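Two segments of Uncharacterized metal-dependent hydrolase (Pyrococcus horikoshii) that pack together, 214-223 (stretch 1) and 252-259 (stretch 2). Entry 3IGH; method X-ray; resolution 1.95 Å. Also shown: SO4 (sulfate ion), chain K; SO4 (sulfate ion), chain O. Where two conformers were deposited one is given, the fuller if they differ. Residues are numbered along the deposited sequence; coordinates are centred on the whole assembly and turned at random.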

ATOM      1  N   ALA A 214       1.075  10.709 -12.214  1.00 28.55           N
ATOM      2  CA  ALA A 214       1.218  11.234 -10.853  1.00 24.45           C
ATOM      3  C   ALA A 214       1.189  10.073  -9.855  1.00 27.49           C
ATOM      4  O   ALA A 214       1.972  10.056  -8.915  1.00 27.90           O
ATOM      5  N   LEU A 215       0.299   9.104 -10.079  1.00 26.89           N
ATOM      6  CA  LEU A 215       0.258   7.922  -9.219  1.00 28.64           C
ATOM      7  C   LEU A 215       1.548   7.105  -9.286  1.00 26.37           C
ATOM      8  O   LEU A 215       2.062   6.705  -8.246  1.00 27.91           O
ATOM      9  N   ARG A 216       2.084   6.887 -10.490  1.00 25.74           N
ATOM     10  CA  ARG A 216       3.385   6.203 -10.633  1.00 26.99           C
ATOM     11  C   ARG A 216       4.499   6.925  -9.872  1.00 23.46           C
ATOM     12  O   ARG A 216       5.335   6.289  -9.228  1.00 27.49           O
ATOM     13  N   ALA A 217       4.504   8.253  -9.965  1.00 25.12           N
ATOM     14  CA  ALA A 217       5.471   9.092  -9.262  1.00 26.66           C
ATOM     15  C   ALA A 217       5.326   8.958  -7.744  1.00 26.19           C
ATOM     16  O   ALA A 217       6.319   8.831  -7.022  1.00 26.00           O
ATOM     17  N   LEU A 218       4.085   8.992  -7.266  1.00 26.55           N
ATOM     18  CA  LEU A 218       3.814   8.841  -5.834  1.00 28.59           C
ATOM     19  C   LEU A 218       4.285   7.494  -5.285  1.00 28.25           C
ATOM     20  O   LEU A 218       4.914   7.450  -4.222  1.00 26.28           O
ATOM     21  N   PHE A 219       3.984   6.415  -6.016  1.00 28.20           N
ATOM     22  CA  PHE A 219       4.461   5.068  -5.678  1.00 29.14           C
ATOM     23  C   PHE A 219       5.997   5.017  -5.619  1.00 29.03           C
ATOM     24  O   PHE A 219       6.565   4.438  -4.701  1.00 25.49           O
ATOM     25  N   TYR A 220       6.652   5.633  -6.600  1.00 27.67           N
ATOM     26  CA  TYR A 220       8.115   5.726  -6.624  1.00 25.92           C
ATOM     27  C   TYR A 220       8.657   6.426  -5.369  1.00 30.68           C
ATOM     28  O   TYR A 220       9.517   5.889  -4.673  1.00 27.31           O
ATOM     29  N   LEU A 221       8.131   7.615  -5.080  1.00 26.90           N
ATOM     30  CA  LEU A 221       8.585   8.399  -3.930  1.00 29.82           C
ATOM     31  C   LEU A 221       8.365   7.692  -2.601  1.00 29.72           C
ATOM     32  O   LEU A 221       9.229   7.732  -1.735  1.00 30.49           O
ATOM     33  N   GLU A 222       7.204   7.052  -2.452  1.00 29.39           N
ATOM     34  CA  GLU A 222       6.899   6.214  -1.283  1.00 29.54           C
ATOM     35  C   GLU A 222       7.912   5.066  -1.082  1.00 29.89           C
ATOM     36  O   GLU A 222       8.424   4.905   0.026  1.00 32.67           O
ATOM     37  N   ARG A 223       8.233   4.302  -2.133  1.00 30.53           N
ATOM     38  CA  ARG A 223       9.170   3.176  -1.996  0.50 33.08           C
ATOM     39  C   ARG A 223      10.613   3.628  -1.762  1.00 34.07           C
ATOM     40  O   ARG A 223      11.372   2.941  -1.095  1.00 34.25           O
ATOM     41  N   GLN A 252      -3.057   2.101   3.155  1.00 28.78           N
ATOM     42  CA  GLN A 252      -2.294   3.078   3.899  0.50 33.57           C
ATOM     43  C   GLN A 252      -0.850   2.604   4.032  1.00 30.45           C
ATOM     44  O   GLN A 252      -0.560   1.600   4.692  1.00 31.60           O
ATOM     45  N   GLY A 253       0.048   3.318   3.364  1.00 29.95           N
ATOM     46  CA  GLY A 253       1.478   3.051   3.449  1.00 28.77           C
ATOM     47  C   GLY A 253       2.103   3.908   4.524  1.00 32.50           C
ATOM     48  O   GLY A 253       1.434   4.318   5.478  1.00 29.27           O
ATOM     49  N   ASN A 254       3.391   4.184   4.366  1.00 28.35           N
ATOM     50  CA  ASN A 254       4.127   4.999   5.314  1.00 32.56           C
ATOM     51  C   ASN A 254       3.725   6.475   5.217  1.00 34.91           C
ATOM     52  O   ASN A 254       3.347   7.095   6.202  1.00 34.79           O
ATOM     53  N   ARG A 255       3.794   7.024   4.017  1.00 27.47           N
ATOM     54  CA  ARG A 255       3.383   8.406   3.779  1.00 25.44           C
ATOM     55  C   ARG A 255       2.223   8.503   2.793  1.00 31.85           C
ATOM     56  O   ARG A 255       1.420   9.437   2.867  1.00 31.59           O
ATOM     57  N   LEU A 256       2.157   7.546   1.868  1.00 27.68           N
ATOM     58  CA  LEU A 256       1.129   7.530   0.833  1.00 29.72           C
ATOM     59  C   LEU A 256      -0.067   6.675   1.240  1.00 29.07           C
ATOM     60  O   LEU A 256       0.089   5.514   1.645  1.00 28.14           O
ATOM     61  N   THR A 257      -1.255   7.258   1.119  1.00 26.09           N
ATOM     62  CA  THR A 257      -2.512   6.535   1.240  1.00 27.00           C
ATOM     63  C   THR A 257      -3.242   6.588  -0.098  1.00 26.54           C
ATOM     64  O   THR A 257      -3.467   7.677  -0.648  1.00 25.51           O
ATOM     65  N   ILE A 258      -3.613   5.424  -0.627  1.00 26.34           N
ATOM     66  CA  ILE A 258      -4.578   5.379  -1.730  1.00 25.68           C
ATOM     67  C   ILE A 258      -5.914   5.608  -1.041  1.00 29.80           C
ATOM     68  O   ILE A 258      -6.398   4.735  -0.323  1.00 27.56           O
ATOM     69  N   ALA A 259      -6.474   6.800  -1.205  1.00 25.86           N
ATOM     70  CA  ALA A 259      -7.564   7.255  -0.333  1.00 25.33           C
ATOM     71  C   ALA A 259      -8.958   7.221  -0.975  1.00 25.42           C
ATOM     72  O   ALA A 259      -9.939   6.890  -0.315  1.00 24.32           O
TER

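A carboxylate placed at the end of a helix can serve as a ready-made acceptor for the free backbone amides of a turn, and the contact between helix 214-223 and the segment 252-259 is a compact example. Glu 222, whose CA-to-CB bond points toward the other stretch, takes three hydrogen bonds from successive main-chain nitrogens. Asn 254 N donates to Glu 222 OE2 at 2.8 Å, while Glu 222 OE1 accepts from both Arg 255 N at 2.9 Å and Leu 256 N at 3.0 Å. The N-H...O angles, between 150° and 157°, are good for all three. With chi1 t, chi2 p and chi3 7°, OE2 meets the amide of Asn 254 and OE1 those of Arg 255 and Leu 256, the last being the first residue of the strand. Because the partners are amides rather than side chains, the carboxylate reads the path of the backbone, just where the loop leads into strand 256-259.

The fit is close enough to involve Gly 253. Its CA lies 3.6 Å from Glu 222 OE2, and a CB built there in ideal geometry would fall 2.5 Å from the same oxygen, a clash that the glycine avoids. The loop is further tied by a backbone hydrogen bond from Gly 253 N to Leu 256 O, 2.8 Å long.

A water extends the polar network. It donates to Glu 222 O at 3.2 Å and, weakly, to Glu 222 OE1 at 2.8 Å, and its oxygen accepts from Asn 254 ND2 at 3.0 Å, thereby linking the helix backbone to the loop side chain. Asn 254, chi1 t, also donates through ND2 to O3 of the chain K sulfate at a very short 2.5 Å. Arg 255 starts sideways, but its end leads away from the helix, with chi1 and chi2 both m and chi3 t. Its NE donates to O2 of the same sulfate at 2.9 Å, and its NH2 to O3 of the chain O sulfate at 3.0 Å. Both ions probably come from the crystallisation liquor.

Beyond the carboxylate the contact becomes apolar. Leu 256 points toward the helix with chi1 t and chi2 p. Its CD1 lies 4.0 Å from Leu 218 CB; its CD2 lies 3.7 Å from Phe 219 CD1 and also 3.9 Å from Leu 218 O, so both methyls pack against Leu 218 and CD2 reaches the ring as well. Leu 218, chi1 m and chi2 t, also points toward the strand. Phe 219, chi1 m, leaves the helix sideways, yet its ring comes nearer and meets Ile 258 as well, with CE1 3.8 Å from Ile 258 CD1.

Ile 258, m at both chi angles, likewise starts sideways and ends closer to the helix. Its CD1 also lies 3.8 Å from CD1 of Leu 215, a residue with chi1 t and chi2 p. Thr 257, between Leu 256 and Ile 258, points away, as strand alternation would suggest.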

ATOM      1  CB  ALA A 214       0.123  12.240 -10.522  1.00 25.11           C
ATOM      2  CB  LEU A 215      -0.975   7.048  -9.488  1.00 26.07           C
ATOM      3  CG  LEU A 215      -1.153   5.860  -8.515  1.00 26.89           C
ATOM      4  CD1 LEU A 215      -1.198   6.303  -7.040  1.00 30.99           C
ATOM      5  CD2 LEU A 215      -2.368   5.012  -8.862  1.00 27.57           C
ATOM      6  CB  ARG A 216       3.792   6.082 -12.102  1.00 24.14           C
ATOM      7  CG  ARG A 216       2.972   5.112 -12.915  1.00 31.15           C
ATOM      8  CD  ARG A 216       3.586   5.014 -14.309  1.00 38.29           C
ATOM      9  NE  ARG A 216       2.861   4.083 -15.154  1.00 51.26           N
ATOM     10  CZ  ARG A 216       3.150   2.791 -15.254  1.00 46.35           C
ATOM     11  NH1 ARG A 216       2.430   2.018 -16.051  1.00 45.02           N
ATOM     12  NH2 ARG A 216       4.160   2.272 -14.560  1.00 42.90           N
ATOM     13  CB  ALA A 217       5.294  10.550  -9.685  1.00 26.99           C
ATOM     14  CB  LEU A 218       2.324   9.059  -5.526  1.00 30.08           C
ATOM     15  CG  LEU A 218       1.770  10.488  -5.622  1.00 27.04           C
ATOM     16  CD1 LEU A 218       0.248  10.463  -5.532  1.00 25.09           C
ATOM     17  CD2 LEU A 218       2.380  11.415  -4.549  1.00 26.78           C
ATOM     18  CB  PHE A 219       3.952   4.022  -6.688  1.00 28.51           C
ATOM     19  CG  PHE A 219       2.529   3.570  -6.460  1.00 32.73           C
ATOM     20  CD1 PHE A 219       2.045   3.318  -5.170  1.00 28.10           C
ATOM     21  CD2 PHE A 219       1.688   3.347  -7.538  1.00 25.76           C
ATOM     22  CE1 PHE A 219       0.725   2.884  -4.966  1.00 34.06           C
ATOM     23  CE2 PHE A 219       0.373   2.909  -7.349  1.00 26.30           C
ATOM     24  CZ  PHE A 219      -0.112   2.681  -6.056  1.00 29.44           C
ATOM     25  CB  TYR A 220       8.579   6.468  -7.892  1.00 33.39           C
ATOM     26  CG  TYR A 220      10.060   6.775  -7.894  1.00 38.12           C
ATOM     27  CD1 TYR A 220      10.996   5.793  -8.232  1.00 40.81           C
ATOM     28  CD2 TYR A 220      10.533   8.045  -7.538  1.00 36.18           C
ATOM     29  CE1 TYR A 220      12.364   6.071  -8.226  1.00 40.22           C
ATOM     30  CE2 TYR A 220      11.889   8.329  -7.520  1.00 34.85           C
ATOM     31  CZ  TYR A 220      12.799   7.339  -7.875  1.00 46.33           C
ATOM     32  OH  TYR A 220      14.141   7.621  -7.860  1.00 47.71           O
ATOM     33  CB  LEU A 221       7.907   9.770  -3.915  1.00 34.03           C
ATOM     34  CG  LEU A 221       8.383  10.762  -4.985  1.00 31.71           C
ATOM     35  CD1 LEU A 221       7.464  11.949  -5.009  1.00 29.83           C
ATOM     36  CD2 LEU A 221       9.831  11.212  -4.742  1.00 30.74           C
ATOM     37  CB  GLU A 222       5.441   5.711  -1.340  1.00 32.02           C
ATOM     38  CG  GLU A 222       5.070   4.525  -0.427  1.00 32.82           C
ATOM     39  CD  GLU A 222       4.777   4.894   1.027  1.00 41.80           C
ATOM     40  OE1 GLU A 222       4.712   6.095   1.375  1.00 35.61           O
ATOM     41  OE2 GLU A 222       4.601   3.955   1.833  1.00 43.66           O
ATOM     42  CB  ARG A 223       9.064   2.167  -3.158  0.50 30.06           C
ATOM     43  CG  ARG A 223       9.633   2.608  -4.498  0.50 40.36           C
ATOM     44  CD  ARG A 223       9.903   1.414  -5.410  0.50 35.84           C
ATOM     45  NE  ARG A 223      10.219   1.818  -6.783  0.50 39.89           N
ATOM     46  CZ  ARG A 223      11.450   1.978  -7.271  0.50 41.76           C
ATOM     47  NH1 ARG A 223      12.512   1.763  -6.510  0.50 42.15           N
ATOM     48  NH2 ARG A 223      11.622   2.351  -8.534  0.50 40.21           N
ATOM     49  CB  GLN A 252      -2.953   3.310   5.258  0.50 36.05           C
ATOM     50  CG  GLN A 252      -2.987   4.759   5.691  0.50 52.12           C
ATOM     51  CD  GLN A 252      -2.115   5.025   6.890  0.50 56.48           C
ATOM     52  OE1 GLN A 252      -2.350   4.483   7.968  0.50 48.33           O
ATOM     53  NE2 GLN A 252      -1.110   5.876   6.717  0.50 74.55           N
ATOM     54  CB  ASN A 254       5.624   4.841   5.054  1.00 34.80           C
ATOM     55  CG  ASN A 254       6.467   5.660   5.998  1.00 46.60           C
ATOM     56  OD1 ASN A 254       6.208   5.711   7.204  1.00 48.18           O
ATOM     57  ND2 ASN A 254       7.484   6.312   5.454  1.00 45.82           N
ATOM     58  CB  ARG A 255       4.564   9.201   3.234  1.00 30.14           C
ATOM     59  CG  ARG A 255       5.653   9.443   4.250  1.00 32.09           C
ATOM     60  CD  ARG A 255       5.183  10.428   5.268  1.00 33.50           C
ATOM     61  NE  ARG A 255       6.286  10.977   6.052  1.00 41.81           N
ATOM     62  CZ  ARG A 255       6.134  11.909   6.983  1.00 44.08           C
ATOM     63  NH1 ARG A 255       4.926  12.394   7.243  1.00 43.80           N
ATOM     64  NH2 ARG A 255       7.186  12.354   7.657  1.00 41.30           N
ATOM     65  CB  LEU A 256       1.719   7.006  -0.488  1.00 28.45           C
ATOM     66  CG  LEU A 256       0.778   6.862  -1.696  1.00 27.84           C
ATOM     67  CD1 LEU A 256       0.264   8.245  -2.153  1.00 20.75           C
ATOM     68  CD2 LEU A 256       1.477   6.127  -2.846  1.00 29.46           C
ATOM     69  CB  THR A 257      -3.429   7.182   2.305  1.00 30.04           C
ATOM     70  OG1 THR A 257      -2.702   7.325   3.529  1.00 33.41           O
ATOM     71  CG2 THR A 257      -4.694   6.341   2.557  1.00 27.03           C
ATOM     72  CB  ILE A 258      -4.537   4.016  -2.481  1.00 27.11           C
ATOM     73  CG1 ILE A 258      -3.098   3.669  -2.896  1.00 26.31           C
ATOM     74  CG2 ILE A 258      -5.496   4.019  -3.695  1.00 25.57           C
ATOM     75  CD1 ILE A 258      -2.385   4.748  -3.743  1.00 29.89           C
ATOM     76  CB  ALA A 259      -7.266   8.680   0.197  1.00 23.28           C
TER
HETATM   77  S   SO4 K  10       9.223   9.221   7.120  0.50 56.05           S
HETATM   78  O1  SO4 K  10      10.636   9.248   7.485  0.50 50.60           O
HETATM   79  O2  SO4 K  10       9.021   9.986   5.895  0.50 39.48           O
HETATM   80  O3  SO4 K  10       8.800   7.844   6.916  0.50 47.32           O
HETATM   81  O4  SO4 K  10       8.431   9.799   8.201  0.50 62.72           O
HETATM   82  S   SO4 O  14       8.330  14.929  10.139  0.50 63.47           S
HETATM   83  O1  SO4 O  14       9.012  14.406  11.320  0.50 53.41           O
HETATM   84  O2  SO4 O  14       9.139  14.630   8.963  0.50 49.81           O
HETATM   85  O3  SO4 O  14       7.028  14.280  10.004  0.50 41.69           O
HETATM   86  O4  SO4 O  14       8.149  16.375  10.252  0.50 52.31           O
HETATM   87  O   HOH W   1       7.235   6.574   2.436  1.00 42.22           O